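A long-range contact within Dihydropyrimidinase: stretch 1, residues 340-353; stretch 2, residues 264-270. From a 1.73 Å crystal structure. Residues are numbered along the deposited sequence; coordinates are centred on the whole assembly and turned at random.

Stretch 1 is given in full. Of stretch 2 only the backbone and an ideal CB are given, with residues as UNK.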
# COMPACT_ATOMS: atom_id res chain seq x y z
N PRO A 340 10.26 -2.68 -34.23
CA PRO A 340 11.50 -3.37 -34.53
C PRO A 340 12.50 -3.14 -33.44
O PRO A 340 13.17 -2.10 -33.41
CB PRO A 340 11.99 -2.74 -35.87
CG PRO A 340 10.89 -1.68 -36.24
CD PRO A 340 10.21 -1.36 -34.89
N ILE A 341 12.56 -4.09 -32.52
CA ILE A 341 13.26 -3.89 -31.26
C ILE A 341 14.39 -4.93 -31.04
O ILE A 341 15.25 -4.76 -30.16
CB ILE A 341 12.22 -3.98 -30.06
CG1 ILE A 341 10.96 -3.16 -30.32
CG2 ILE A 341 12.89 -3.53 -28.71
CD1 ILE A 341 11.24 -1.62 -30.46
N ILE A 342 14.40 -6.01 -31.80
CA ILE A 342 15.30 -7.13 -31.44
C ILE A 342 16.79 -6.74 -31.42
O ILE A 342 17.56 -7.21 -30.58
CB ILE A 342 15.04 -8.37 -32.29
CG1 ILE A 342 15.52 -9.65 -31.57
CG2 ILE A 342 15.71 -8.25 -33.72
CD1 ILE A 342 15.00 -10.95 -32.32
N GLU A 343 17.19 -5.87 -32.35
CA GLU A 343 18.60 -5.67 -32.56
C GLU A 343 19.23 -4.74 -31.52
O GLU A 343 20.40 -4.92 -31.14
CB GLU A 343 18.82 -5.10 -33.96
CG GLU A 343 20.31 -4.99 -34.31
CD GLU A 343 20.56 -4.81 -35.81
OE1 GLU A 343 19.61 -4.99 -36.61
OE2 GLU A 343 21.72 -4.51 -36.17
N ASP A 344 18.44 -3.82 -30.99
CA ASP A 344 19.02 -2.77 -30.13
C ASP A 344 18.84 -3.01 -28.64
O ASP A 344 19.34 -2.21 -27.79
CB ASP A 344 18.52 -1.41 -30.56
CG ASP A 344 18.93 -1.11 -31.98
OD1 ASP A 344 20.15 -1.26 -32.29
OD2 ASP A 344 18.03 -0.85 -32.79
N ARG A 345 18.20 -4.14 -28.31
CA ARG A 345 17.87 -4.42 -26.89
C ARG A 345 19.12 -4.37 -25.99
O ARG A 345 19.12 -3.68 -24.93
CB ARG A 345 17.19 -5.81 -26.73
CG ARG A 345 16.91 -6.18 -25.25
CD ARG A 345 16.26 -7.60 -25.14
NE ARG A 345 17.16 -8.62 -25.64
CZ ARG A 345 17.64 -9.63 -24.91
NH1 ARG A 345 17.26 -9.78 -23.63
NH2 ARG A 345 18.51 -10.49 -25.47
N MET A 346 20.17 -5.13 -26.34
CA MET A 346 21.35 -5.24 -25.46
C MET A 346 22.04 -3.86 -25.33
O MET A 346 22.41 -3.44 -24.20
CB MET A 346 22.36 -6.25 -26.01
CG MET A 346 21.86 -7.70 -26.01
SD MET A 346 21.75 -8.37 -24.35
CE MET A 346 23.44 -8.72 -24.00
N THR A 347 22.29 -3.21 -26.47
CA THR A 347 23.04 -1.92 -26.44
C THR A 347 22.30 -0.81 -25.70
O THR A 347 22.90 -0.08 -24.89
CB THR A 347 23.44 -1.41 -27.84
OG1 THR A 347 24.33 -2.36 -28.44
CG2 THR A 347 24.22 -0.07 -27.68
N ILE A 348 20.99 -0.74 -25.87
CA ILE A 348 20.19 0.26 -25.15
C ILE A 348 20.25 0.02 -23.64
O ILE A 348 20.42 0.96 -22.87
CB ILE A 348 18.75 0.31 -25.66
CG1 ILE A 348 18.78 0.88 -27.09
CG2 ILE A 348 17.85 1.13 -24.74
CD1 ILE A 348 17.40 0.89 -27.75
N LEU A 349 20.10 -1.22 -23.22
CA LEU A 349 20.17 -1.53 -21.79
C LEU A 349 21.56 -1.20 -21.22
O LEU A 349 21.67 -0.67 -20.13
CB LEU A 349 19.78 -3.01 -21.51
CG LEU A 349 18.24 -3.20 -21.24
CD1 LEU A 349 17.86 -2.68 -19.89
CD2 LEU A 349 17.34 -2.50 -22.24
N PHE A 350 22.60 -1.44 -21.99
CA PHE A 350 23.96 -1.09 -21.51
C PHE A 350 24.08 0.44 -21.46
O PHE A 350 24.54 1.03 -20.47
CB PHE A 350 25.03 -1.67 -22.43
CG PHE A 350 26.43 -1.25 -22.04
CD1 PHE A 350 27.06 -1.83 -20.93
CD2 PHE A 350 27.06 -0.22 -22.70
CE1 PHE A 350 28.35 -1.40 -20.53
CE2 PHE A 350 28.34 0.22 -22.31
CZ PHE A 350 28.97 -0.36 -21.21
N SER A 351 23.74 1.09 -22.56
CA SER A 351 24.06 2.51 -22.70
C SER A 351 23.15 3.40 -21.84
O SER A 351 23.60 4.40 -21.26
CB SER A 351 23.98 2.92 -24.17
OG SER A 351 24.53 4.23 -24.36
N GLU A 352 21.85 3.10 -21.80
CA GLU A 352 20.95 3.92 -21.01
C GLU A 352 20.87 3.41 -19.60
O GLU A 352 20.37 4.12 -18.72
CB GLU A 352 19.56 3.93 -21.63
CG GLU A 352 19.54 4.79 -22.90
CD GLU A 352 19.81 6.26 -22.60
OE1 GLU A 352 19.16 6.83 -21.68
OE2 GLU A 352 20.67 6.87 -23.28
N GLY A 353 21.18 2.11 -19.41
CA GLY A 353 21.00 1.50 -18.07
C GLY A 353 22.31 1.49 -17.28
O GLY A 353 22.48 2.24 -16.33
N UNK A 264 10.67 -3.84 -21.63
CA UNK A 264 11.20 -3.84 -22.98
C UNK A 264 11.87 -2.49 -23.20
O UNK A 264 11.44 -1.49 -22.58
CB UNK A 264 10.11 -4.10 -24.02
N UNK A 265 12.85 -2.41 -24.13
CA UNK A 265 13.59 -1.17 -24.29
C UNK A 265 12.66 -0.00 -24.65
O UNK A 265 12.91 1.12 -24.22
CB UNK A 265 14.67 -1.34 -25.36
N UNK A 266 11.65 -0.25 -25.47
CA UNK A 266 10.72 0.85 -25.90
C UNK A 266 10.03 1.54 -24.73
O UNK A 266 9.80 2.75 -24.77
CB UNK A 266 9.65 0.30 -26.84
N UNK A 267 9.79 0.81 -23.65
CA UNK A 267 9.10 1.42 -22.50
C UNK A 267 10.07 2.12 -21.57
O UNK A 267 9.66 2.90 -20.74
CB UNK A 267 8.32 0.36 -21.72
N UNK A 268 11.37 1.82 -21.72
CA UNK A 268 12.43 2.45 -20.94
C UNK A 268 12.87 3.81 -21.48
O UNK A 268 13.24 4.68 -20.71
CB UNK A 268 13.64 1.52 -20.88
N UNK A 269 12.86 3.97 -22.81
CA UNK A 269 13.56 5.06 -23.45
C UNK A 269 12.66 5.85 -24.40
O UNK A 269 13.09 6.89 -24.90
CB UNK A 269 14.77 4.52 -24.21
N UNK A 270 11.46 5.34 -24.68
CA UNK A 270 10.48 6.05 -25.52
C UNK A 270 9.22 6.37 -24.77
O UNK A 270 8.94 5.76 -23.74
CB UNK A 270 10.13 5.22 -26.76

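Position 264 comes before the helical turns, with extended backbone angles (-139/155), and its CA-to-CB bond runs sideways to stretch 1. The ideal CB lies 5.5 Å from Ile-341 CG2, so stretch 1 hardly constrains the choice and many side chains would do. The residue is Cys-264; its backbone O accepts a hydrogen bond from the backbone N of 267 at 3.0 Å.

Position 265 is the most demanding. Its CB points toward stretch 1, into a hollow lined by Ile-348 CG2 (4.1 Å from the ideal CB), Leu-349 CD2 (4.3 Å) and Ile-341 CG2 (4.4 Å). All three are methyl groups, offering neither charge nor hydrogen-bonding partner, and the CA of Arg-345 is 6.0 Å from this CA. A compact apolar residue is called for: alanine, valine or proline, the last allowed by a phi of -59°. Pro-265 is found, its CG 3.8 Å from Ile-341 CG2, 3.8 Å from Arg-345 CA and 4.2 Å from Leu-349 CD2. The compact, puckered ring fits where the backbones come close, and more of its area is covered by stretch 1 than for any other residue of stretch 2.

Position 266 points sideways, its ideal CB 4.4 Å from Ile-341 CD1. A longer side chain could bend back over that isoleucine; leucine, methionine or glutamine would reach. Gln-266 does so with chi1 at p and chi2 at m, bringing OE1 to 3.2 Å from Ile-341 CG2, a close packing contact, while NE2 is hydrogen-bonded elsewhere in the structure.

Position 267 is out of reach of stretch 1, which therefore sets no preference. It is Tyr-267.

At 268 the CB again points toward stretch 1, but nothing lies within 5.5 Å of the ideal CB. The gap asks for length, and Leu-349 offers methyls, so leucine, isoleucine or methionine would suit. Leu-268 (m, t) spans it, placing CD1 3.8 Å from Leu-349 CD1.

Position 269, one helical turn beyond 265, also faces stretch 1. Its ideal CB is 4.6 Å from Ile-348 CG2 and 4.9 Å from Glu-352 CG, an apolar surface beside the aliphatic part of an acid. Medium-sized side chains fit, valine or isoleucine among them, and a longer basic or neutral polar one might follow the glutamate. Val-269 has chi1 at p: CG1 lies 4.3 Å from Ile-348 CG2, and CG2 4.2 Å from Glu-352 CG.

Position 270 leaves helical phi/psi, points sideways and has nothing of stretch 1 within 5.5 Å of its ideal CB, leaving a wide choice. Leu-270 stays clear, its CD1 5.8 Å from Ile-341 CD1.

The rule is apolar packing, without a hydrogen bond across the stretches.

Stretch 2 264-270: CPQYLVL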
# COMPACT_ATOMS: atom_id res chain seq x y z
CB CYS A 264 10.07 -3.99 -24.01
SG CYS A 264 8.98 -5.44 -23.75
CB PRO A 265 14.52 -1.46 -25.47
CG PRO A 265 14.71 -2.97 -25.44
CD PRO A 265 13.39 -3.51 -24.95
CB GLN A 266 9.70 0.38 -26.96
CG GLN A 266 8.79 -0.86 -26.56
CD GLN A 266 9.51 -2.19 -26.83
OE1 GLN A 266 10.73 -2.29 -26.68
NE2 GLN A 266 8.75 -3.21 -27.18
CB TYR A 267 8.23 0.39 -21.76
CG TYR A 267 7.26 -0.29 -22.69
CD1 TYR A 267 7.37 -1.66 -22.98
CD2 TYR A 267 6.22 0.45 -23.31
CE1 TYR A 267 6.51 -2.29 -23.89
CE2 TYR A 267 5.33 -0.17 -24.18
CZ TYR A 267 5.47 -1.54 -24.47
OH TYR A 267 4.57 -2.14 -25.33
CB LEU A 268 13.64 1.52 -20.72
CG LEU A 268 13.31 0.23 -19.94
CD1 LEU A 268 14.52 -0.78 -20.06
CD2 LEU A 268 12.99 0.58 -18.47
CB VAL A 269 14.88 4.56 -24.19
CG1 VAL A 269 14.58 3.78 -25.50
CG2 VAL A 269 15.79 5.69 -24.52
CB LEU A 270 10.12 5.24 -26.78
CG LEU A 270 11.27 4.84 -27.71
CD1 LEU A 270 10.75 3.94 -28.85
CD2 LEU A 270 11.95 6.06 -28.35
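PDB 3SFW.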